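Local structure of FAD-dependent pyridine nucleotide-disulphide oxidoreductase (Desulfovibrio vulgaris, 3IWA) at residues A[186-195]-A[216-224]; A[388-397]-A[450-461]. The protein probably catalyses NAD(P)H-dependent reduction as a dimeric, FAD-dependent flavoenzyme of the pyridine nucleotide-disulphide oxidoreductase family. All blocks are in the same frame, centred on the assembly; numbering follows the deposited sequence.

Interaction 1 of 2, residues A[186-195]-A[216-224]; sequences TTVVELADQI and DVVVHTGEK
Thr221 reaches from the end of strand 218-220 into the turn that residues 190-195 make around it. Its CB lies 3.5 Å from Ala192 O and also meets the carbonyl carbon of Asp193. From there the branches part: OG1, set between backbone N and carbonyl carbon (chi1 51°), is hydrogen-bonded to Arg209 of helix 202-214, while CG2 runs on to Ile195, 3.8 Å from its N and close to its CG2. The side chains of Ile195 and Val219 cross at about a right angle, Ile195 CG2 3.6 Å from Val219 CG1. Further back, strands 186-189 and 218-220 run parallel, stitched by bonds such as His220 N to Val188 O (2.9 Å) and Glu190 N to His220 O (2.8 Å). This is the outer strand pair of a Rossmann-type beta-alpha-beta unit, joined through helix 202-214. Beyond it, Gly222 N gives an almost straight bond to Ala192 O, 3.0 Å, but from above the carbonyl plane. Glu190 OE2 takes the N-H of Ala192 on its anti lone pair, and OE1 that of Gly167 in the glycine-rich loop. Two backbone N-H groups on one carboxylate would favour its charged form and fix the turn beside a probable dinucleotide-binding loop.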
loop_
_atom_site.group_PDB
_atom_site.type_symbol
_atom_site.label_atom_id
_atom_site.label_comp_id
_atom_site.label_asym_id
_atom_site.label_seq_id
_atom_site.Cartn_x
_atom_site.Cartn_y
_atom_site.Cartn_z
ATOM N N THR A 186 -32.733 12.000 4.969
ATOM C CA THR A 186 -32.248 10.637 4.875
ATOM C C THR A 186 -32.038 10.019 6.235
ATOM O O THR A 186 -31.420 10.624 7.103
ATOM C CB THR A 186 -30.943 10.595 4.060
ATOM O OG1 THR A 186 -31.156 11.292 2.833
ATOM C CG2 THR A 186 -30.553 9.172 3.720
ATOM N N THR A 187 -32.556 8.803 6.391
ATOM C CA THR A 187 -32.431 8.013 7.619
ATOM C C THR A 187 -31.937 6.610 7.276
ATOM O O THR A 187 -32.421 5.986 6.335
ATOM C CB THR A 187 -33.773 7.886 8.328
ATOM O OG1 THR A 187 -34.347 9.187 8.445
ATOM C CG2 THR A 187 -33.627 7.249 9.707
ATOM N N VAL A 188 -30.954 6.129 8.022
ATOM C CA VAL A 188 -30.458 4.755 7.871
ATOM C C VAL A 188 -30.994 3.961 9.024
ATOM O O VAL A 188 -30.922 4.404 10.142
ATOM C CB VAL A 188 -28.910 4.657 7.865
ATOM C CG1 VAL A 188 -28.487 3.208 7.763
ATOM C CG2 VAL A 188 -28.313 5.439 6.734
ATOM N N VAL A 189 -31.556 2.798 8.729
ATOM C CA VAL A 189 -32.044 1.877 9.732
ATOM C C VAL A 189 -31.308 0.540 9.591
ATOM O O VAL A 189 -31.369 -0.103 8.571
ATOM C CB VAL A 189 -33.597 1.657 9.600
ATOM C CG1 VAL A 189 -34.084 0.566 10.583
ATOM C CG2 VAL A 189 -34.356 2.993 9.791
ATOM N N GLU A 190 -30.641 0.129 10.661
ATOM C CA GLU A 190 -29.795 -1.046 10.670
ATOM C C GLU A 190 -30.212 -1.976 11.817
ATOM O O GLU A 190 -30.327 -1.580 12.968
ATOM C CB GLU A 190 -28.333 -0.611 10.782
ATOM C CG GLU A 190 -27.319 -1.726 11.058
ATOM C CD GLU A 190 -27.286 -2.790 10.003
ATOM O OE1 GLU A 190 -27.078 -2.428 8.834
ATOM O OE2 GLU A 190 -27.458 -3.986 10.333
ATOM N N LEU A 191 -30.406 -3.223 11.463
ATOM C CA LEU A 191 -30.740 -4.270 12.385
ATOM C C LEU A 191 -29.602 -4.563 13.397
ATOM O O LEU A 191 -29.844 -4.659 14.597
ATOM C CB LEU A 191 -31.126 -5.497 11.569
ATOM C CG LEU A 191 -31.489 -6.780 12.316
ATOM C CD1 LEU A 191 -32.845 -6.633 12.992
ATOM C CD2 LEU A 191 -31.468 -7.977 11.335
ATOM N N ALA A 192 -28.366 -4.677 12.922
ATOM C CA ALA A 192 -27.221 -4.951 13.810
ATOM C C ALA A 192 -26.998 -3.769 14.753
ATOM O O ALA A 192 -27.416 -2.637 14.470
ATOM C CB ALA A 192 -25.958 -5.253 12.992
ATOM N N ASP A 193 -26.326 -4.013 15.871
ATOM C CA ASP A 193 -26.063 -2.940 16.847
ATOM C C ASP A 193 -25.037 -1.904 16.385
ATOM O O ASP A 193 -24.624 -1.048 17.175
ATOM C CB ASP A 193 -25.619 -3.532 18.186
ATOM C CG ASP A 193 -24.239 -4.232 18.114
ATOM O OD1 ASP A 193 -23.486 -4.027 17.129
ATOM O OD2 ASP A 193 -23.899 -4.993 19.066
ATOM N N GLN A 194 -24.585 -2.012 15.138
ATOM C CA GLN A 194 -23.679 -1.040 14.592
ATOM C C GLN A 194 -23.911 -0.926 13.095
ATOM O O GLN A 194 -24.365 -1.869 12.478
ATOM C CB GLN A 194 -22.222 -1.461 14.871
ATOM C CG GLN A 194 -21.841 -2.844 14.314
ATOM C CD GLN A 194 -20.336 -3.084 14.260
ATOM O OE1 GLN A 194 -19.769 -3.670 15.173
ATOM N NE2 GLN A 194 -19.681 -2.588 13.204
ATOM N N ILE A 195 -23.596 0.229 12.518
ATOM C CA ILE A 195 -23.464 0.351 11.083
ATOM C C ILE A 195 -22.140 -0.274 10.654
ATOM O O ILE A 195 -21.256 -0.517 11.491
ATOM C CB ILE A 195 -23.564 1.823 10.607
ATOM C CG1 ILE A 195 -22.404 2.661 11.153
ATOM C CG2 ILE A 195 -24.984 2.414 10.956
ATOM C CD1 ILE A 195 -22.208 3.967 10.412
ATOM N N ASP A 216 -26.544 15.497 9.200
ATOM C CA ASP A 216 -28.011 15.402 9.157
ATOM C C ASP A 216 -28.610 14.060 8.733
ATOM O O ASP A 216 -29.829 13.955 8.563
ATOM C CB ASP A 216 -28.604 16.478 8.241
ATOM C CG ASP A 216 -28.343 17.880 8.731
ATOM O OD1 ASP A 216 -27.780 18.074 9.827
ATOM O OD2 ASP A 216 -28.743 18.809 8.010
ATOM N N VAL A 217 -27.785 13.042 8.539
ATOM C CA VAL A 217 -28.323 11.714 8.343
ATOM C C VAL A 217 -28.636 11.163 9.727
ATOM O O VAL A 217 -27.771 11.112 10.590
ATOM C CB VAL A 217 -27.356 10.804 7.590
ATOM C CG1 VAL A 217 -27.889 9.413 7.549
ATOM C CG2 VAL A 217 -27.136 11.339 6.205
ATOM N N VAL A 218 -29.882 10.777 9.949
ATOM C CA VAL A 218 -30.240 10.108 11.176
ATOM C C VAL A 218 -29.930 8.628 11.030
ATOM O O VAL A 218 -30.214 8.024 9.971
ATOM C CB VAL A 218 -31.738 10.291 11.479
ATOM C CG1 VAL A 218 -32.147 9.504 12.748
ATOM C CG2 VAL A 218 -32.068 11.798 11.608
ATOM N N VAL A 219 -29.392 8.034 12.099
ATOM C CA VAL A 219 -29.059 6.612 12.119
ATOM C C VAL A 219 -29.732 5.848 13.250
ATOM O O VAL A 219 -29.647 6.230 14.393
ATOM C CB VAL A 219 -27.533 6.421 12.205
ATOM C CG1 VAL A 219 -27.176 4.941 12.151
ATOM C CG2 VAL A 219 -26.846 7.194 11.082
ATOM N N HIS A 220 -30.385 4.745 12.934
ATOM C CA HIS A 220 -30.952 3.899 13.964
ATOM C C HIS A 220 -30.338 2.535 13.811
ATOM O O HIS A 220 -30.407 1.947 12.726
ATOM C CB HIS A 220 -32.489 3.794 13.857
ATOM C CG HIS A 220 -33.204 5.108 13.994
ATOM N ND1 HIS A 220 -33.193 5.846 15.157
ATOM C CD2 HIS A 220 -33.945 5.821 13.107
ATOM C CE1 HIS A 220 -33.889 6.956 14.977
ATOM N NE2 HIS A 220 -34.355 6.964 13.741
ATOM N N THR A 221 -29.747 2.047 14.900
ATOM C CA THR A 221 -29.203 0.695 15.005
ATOM C C THR A 221 -30.009 -0.163 15.996
ATOM O O THR A 221 -30.844 0.335 16.753
ATOM C CB THR A 221 -27.691 0.735 15.405
ATOM O OG1 THR A 221 -27.497 1.555 16.560
ATOM C CG2 THR A 221 -26.853 1.302 14.257
ATOM N N GLY A 222 -29.748 -1.460 16.011
ATOM C CA GLY A 222 -30.561 -2.363 16.777
ATOM C C GLY A 222 -32.053 -2.195 16.509
ATOM O O GLY A 222 -32.861 -2.348 17.423
ATOM N N GLU A 223 -32.416 -1.932 15.247
ATOM C CA GLU A 223 -33.785 -1.590 14.877
ATOM C C GLU A 223 -34.261 -2.361 13.656
ATOM O O GLU A 223 -33.598 -2.382 12.621
ATOM C CB GLU A 223 -33.875 -0.096 14.638
ATOM C CG GLU A 223 -35.312 0.398 14.525
ATOM C CD GLU A 223 -35.494 1.842 14.881
ATOM O OE1 GLU A 223 -34.715 2.393 15.679
ATOM O OE2 GLU A 223 -36.476 2.422 14.380
ATOM N N LYS A 224 -35.421 -3.006 13.803
ATOM C CA LYS A 224 -35.939 -3.960 12.823
ATOM C C LYS A 224 -37.107 -3.372 12.040
ATOM O O LYS A 224 -37.945 -2.678 12.614
ATOM C CB LYS A 224 -36.408 -5.254 13.518
ATOM C CG LYS A 224 -37.048 -6.277 12.557
ATOM C CD LYS A 224 -37.433 -7.618 13.225
ATOM C CE LYS A 224 -37.365 -8.796 12.221
ATOM N NZ LYS A 224 -37.374 -10.178 12.844
#

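Interaction 2 of 2, residues A[388-397]-A[450-461]; sequences LQLVVDRPTR and VNVAGNVADNVL
Leu461 points from helix 450-461 toward the end of strand 388-393, and its two methyls part to meet different partners. CD1 goes to Val392 CG1 at 3.6 Å, the two side chains crossing at a slant; CD2 goes to the aliphatic start of Arg394, 3.5 Å from its CG. Arg397 slides past Leu461 in the opposite direction, bent at chi3, which lays one face of its guanidinium over CD1, 4.0 Å from the plane and off toward the rim. At the edge of the same group stands Asp458, whose OD1 is bridged by Arg397 NH2. The pair is a salt bridge, with guanidinium and carboxylate planes turned 80° apart, but Arg397 NH2 is modelled 2.5 Å from Asp458 OD1, very short and doubtful as an exact value. The other oxygen, OD2, forms a salt bridge with Arg320 of the second subunit, so one aspartate links the turn after the strand to the dimer partner.

The whole is a helix laid across one face of the antiparallel sheet of the dimerisation domain, its axis 9.0 Å from the strand and turned 46° to it. Alternate residues of the strand face the helix. Leu390, with CG anti to the backbone N (chi1 -165°), brings CD2 to 4.0 Å from Ala457 CB and against the backbone of Ala453. Val392 adds CG2 to the same Ala457 methyl from farther along the strand. At the other end the side chains of Leu388 and Val450 cross obliquely, Leu388 CD1 to Val450 CG2 at 4.1 Å, where Ile432 of helix 429-433 also packs on Val450.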
loop_
_atom_site.group_PDB
_atom_site.type_symbol
_atom_site.label_atom_id
_atom_site.label_comp_id
_atom_site.label_asym_id
_atom_site.label_seq_id
_atom_site.Cartn_x
_atom_site.Cartn_y
_atom_site.Cartn_z
ATOM N N LEU A 388 -6.006 3.747 13.011
ATOM C CA LEU A 388 -5.899 2.399 12.496
ATOM C C LEU A 388 -6.240 1.402 13.583
ATOM O O LEU A 388 -5.844 1.576 14.736
ATOM C CB LEU A 388 -4.469 2.073 12.065
ATOM C CG LEU A 388 -3.877 2.790 10.874
ATOM C CD1 LEU A 388 -2.521 2.129 10.538
ATOM C CD2 LEU A 388 -4.874 2.776 9.684
ATOM N N GLN A 389 -6.881 0.310 13.175
ATOM C CA GLN A 389 -7.110 -0.812 14.043
ATOM C C GLN A 389 -6.597 -2.052 13.325
ATOM O O GLN A 389 -6.841 -2.219 12.135
ATOM C CB GLN A 389 -8.604 -0.921 14.397
ATOM C CG GLN A 389 -9.186 0.329 15.128
ATOM C CD GLN A 389 -10.631 0.128 15.699
ATOM O OE1 GLN A 389 -11.088 0.876 16.566
ATOM N NE2 GLN A 389 -11.324 -0.860 15.207
ATOM N N LEU A 390 -5.868 -2.896 14.049
ATOM C CA LEU A 390 -5.182 -4.035 13.511
ATOM C C LEU A 390 -5.716 -5.231 14.239
ATOM O O LEU A 390 -5.810 -5.200 15.473
ATOM C CB LEU A 390 -3.668 -3.907 13.749
ATOM C CG LEU A 390 -2.689 -4.810 12.984
ATOM C CD1 LEU A 390 -2.628 -4.381 11.499
ATOM C CD2 LEU A 390 -1.222 -4.795 13.623
ATOM N N VAL A 391 -6.084 -6.274 13.492
ATOM C CA VAL A 391 -6.719 -7.449 14.079
ATOM C C VAL A 391 -5.765 -8.588 14.033
ATOM O O VAL A 391 -5.292 -8.957 12.983
ATOM C CB VAL A 391 -8.046 -7.824 13.363
ATOM C CG1 VAL A 391 -8.716 -8.924 14.085
ATOM C CG2 VAL A 391 -8.993 -6.621 13.284
ATOM N N VAL A 392 -5.486 -9.172 15.192
ATOM C CA VAL A 392 -4.364 -10.097 15.352
ATOM C C VAL A 392 -4.805 -11.383 16.026
ATOM O O VAL A 392 -5.511 -11.351 17.033
ATOM C CB VAL A 392 -3.272 -9.443 16.229
ATOM C CG1 VAL A 392 -2.140 -10.410 16.479
ATOM C CG2 VAL A 392 -2.777 -8.159 15.591
ATOM N N ASP A 393 -4.363 -12.521 15.507
ATOM C CA ASP A 393 -4.607 -13.760 16.175
ATOM C C ASP A 393 -3.566 -13.981 17.274
ATOM O O ASP A 393 -2.393 -14.054 16.968
ATOM C CB ASP A 393 -4.511 -14.922 15.197
ATOM C CG ASP A 393 -4.869 -16.258 15.846
ATOM O OD1 ASP A 393 -5.845 -16.264 16.615
ATOM O OD2 ASP A 393 -4.202 -17.279 15.574
ATOM N N ARG A 394 -3.990 -14.138 18.526
ATOM C CA ARG A 394 -3.034 -14.332 19.638
ATOM C C ARG A 394 -2.014 -15.453 19.463
ATOM O O ARG A 394 -0.815 -15.191 19.489
ATOM C CB ARG A 394 -3.740 -14.495 20.989
ATOM C CG ARG A 394 -3.902 -13.198 21.775
ATOM C CD ARG A 394 -4.157 -13.440 23.280
ATOM N NE ARG A 394 -5.038 -12.396 23.804
ATOM C CZ ARG A 394 -4.638 -11.252 24.378
ATOM N NH1 ARG A 394 -3.341 -10.970 24.555
ATOM N NH2 ARG A 394 -5.559 -10.375 24.803
ATOM N N PRO A 395 -2.466 -16.700 19.293
ATOM C CA PRO A 395 -1.486 -17.800 19.256
ATOM C C PRO A 395 -0.526 -17.881 18.072
ATOM O O PRO A 395 0.561 -18.462 18.192
ATOM C CB PRO A 395 -2.352 -19.070 19.265
ATOM C CG PRO A 395 -3.798 -18.610 19.220
ATOM C CD PRO A 395 -3.831 -17.168 19.582
ATOM N N THR A 396 -0.930 -17.385 16.918
ATOM C CA THR A 396 -0.070 -17.453 15.724
ATOM C C THR A 396 0.660 -16.134 15.487
ATOM O O THR A 396 1.624 -16.083 14.750
ATOM C CB THR A 396 -0.918 -17.720 14.495
ATOM O OG1 THR A 396 -1.904 -16.675 14.379
ATOM C CG2 THR A 396 -1.606 -19.101 14.615
ATOM N N ARG A 397 0.154 -15.078 16.111
ATOM C CA ARG A 397 0.544 -13.714 15.829
ATOM C C ARG A 397 0.180 -13.285 14.388
ATOM O O ARG A 397 0.750 -12.349 13.878
ATOM C CB ARG A 397 2.040 -13.499 16.109
ATOM C CG ARG A 397 2.473 -13.836 17.521
ATOM C CD ARG A 397 4.024 -13.718 17.701
ATOM N NE ARG A 397 4.492 -12.329 17.784
ATOM C CZ ARG A 397 4.478 -11.574 18.889
ATOM N NH1 ARG A 397 4.000 -12.033 20.055
ATOM N NH2 ARG A 397 4.934 -10.334 18.845
ATOM N N VAL A 450 1.645 2.514 10.363
ATOM C CA VAL A 450 1.491 1.086 10.135
ATOM C C VAL A 450 2.488 0.274 10.967
ATOM O O VAL A 450 2.124 -0.749 11.545
ATOM C CB VAL A 450 1.676 0.716 8.647
ATOM C CG1 VAL A 450 1.936 -0.771 8.498
ATOM C CG2 VAL A 450 0.443 1.110 7.859
ATOM N N ASN A 451 3.747 0.709 10.973
ATOM C CA ASN A 451 4.776 0.082 11.795
ATOM C C ASN A 451 4.416 0.243 13.280
ATOM O O ASN A 451 4.566 -0.666 14.067
ATOM C CB ASN A 451 6.168 0.718 11.550
ATOM C CG ASN A 451 6.709 0.515 10.124
ATOM O OD1 ASN A 451 7.293 1.429 9.566
ATOM N ND2 ASN A 451 6.539 -0.678 9.556
ATOM N N VAL A 452 3.944 1.422 13.656
ATOM C CA VAL A 452 3.575 1.670 15.050
ATOM C C VAL A 452 2.464 0.691 15.451
ATOM O O VAL A 452 2.524 0.125 16.514
ATOM C CB VAL A 452 3.194 3.150 15.272
ATOM C CG1 VAL A 452 2.593 3.402 16.716
ATOM C CG2 VAL A 452 4.429 4.057 14.989
ATOM N N ALA A 453 1.509 0.414 14.571
ATOM C CA ALA A 453 0.443 -0.533 14.907
ATOM C C ALA A 453 1.023 -1.910 15.175
ATOM O O ALA A 453 0.576 -2.595 16.084
ATOM C CB ALA A 453 -0.620 -0.600 13.802
ATOM N N GLY A 454 1.991 -2.332 14.366
ATOM C CA GLY A 454 2.666 -3.618 14.585
ATOM C C GLY A 454 3.448 -3.679 15.907
ATOM O O GLY A 454 3.481 -4.703 16.563
ATOM N N ASN A 455 4.049 -2.566 16.305
ATOM C CA ASN A 455 4.787 -2.502 17.578
ATOM C C ASN A 455 3.841 -2.553 18.797
ATOM O O ASN A 455 4.087 -3.318 19.735
ATOM C CB ASN A 455 5.665 -1.245 17.626
ATOM C CG ASN A 455 6.774 -1.239 16.529
ATOM O OD1 ASN A 455 7.059 -2.241 15.854
ATOM N ND2 ASN A 455 7.381 -0.105 16.378
ATOM N N VAL A 456 2.759 -1.769 18.756
ATOM C CA VAL A 456 1.732 -1.830 19.790
ATOM C C VAL A 456 1.100 -3.216 19.915
ATOM O O VAL A 456 0.915 -3.713 21.018
ATOM C CB VAL A 456 0.635 -0.785 19.601
ATOM C CG1 VAL A 456 -0.449 -0.989 20.655
ATOM C CG2 VAL A 456 1.208 0.618 19.660
ATOM N N ALA A 457 0.847 -3.888 18.798
ATOM C CA ALA A 457 0.311 -5.251 18.829
ATOM C C ALA A 457 1.283 -6.310 19.403
ATOM O O ALA A 457 0.884 -7.277 20.068
ATOM C CB ALA A 457 -0.111 -5.646 17.420
ATOM N N ASP A 458 2.558 -6.185 19.062
ATOM C CA ASP A 458 3.588 -7.043 19.642
ATOM C C ASP A 458 3.673 -6.769 21.157
ATOM O O ASP A 458 3.795 -7.697 21.943
ATOM C CB ASP A 458 4.926 -6.792 18.944
ATOM C CG ASP A 458 6.105 -7.443 19.649
ATOM O OD1 ASP A 458 6.001 -8.550 20.196
ATOM O OD2 ASP A 458 7.168 -6.836 19.610
ATOM N N ASN A 459 3.573 -5.498 21.540
ATOM C CA ASN A 459 3.471 -5.122 22.949
ATOM C C ASN A 459 2.186 -5.645 23.657
ATOM O O ASN A 459 2.257 -6.227 24.762
ATOM C CB ASN A 459 3.580 -3.592 23.104
ATOM C CG ASN A 459 4.980 -3.072 22.817
ATOM O OD1 ASN A 459 5.930 -3.841 22.688
ATOM N ND2 ASN A 459 5.098 -1.769 22.677
ATOM N N VAL A 460 1.014 -5.440 23.037
ATOM C CA VAL A 460 -0.228 -5.980 23.618
ATOM C C VAL A 460 -0.097 -7.495 23.772
ATOM O O VAL A 460 -0.377 -8.011 24.833
ATOM C CB VAL A 460 -1.500 -5.602 22.837
ATOM C CG1 VAL A 460 -2.704 -6.448 23.328
ATOM C CG2 VAL A 460 -1.786 -4.133 22.971
ATOM N N LEU A 461 0.394 -8.207 22.767
ATOM C CA LEU A 461 0.569 -9.674 22.904
ATOM C C LEU A 461 1.630 -10.166 23.933
ATOM O O LEU A 461 1.651 -11.348 24.296
ATOM C CB LEU A 461 0.862 -10.322 21.536
ATOM C CG LEU A 461 -0.197 -10.250 20.410
ATOM C CD1 LEU A 461 0.302 -10.922 19.128
ATOM C CD2 LEU A 461 -1.509 -10.866 20.842
#

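Interaction 1 lies at the edge of the parallel sheet of a probable nucleotide-binding domain, whereas interaction 2 belongs to the C-terminal dimerisation domain; the chain completes the first before it opens the second. Their centres lie 31 Å apart, with about 9 Å between nearest atoms, and they do not touch. One hydrogen bond does join the two parts: Gln389, on the strand of interaction 2 but turned from its helix, is bonded to Ser201, just ahead of helix 202-214, which packs on interaction 1. No other chain of the assembly touches 186-195 or 216-224, whereas helix 450-461 meets the second subunit, among others through Asn451 and Asp458.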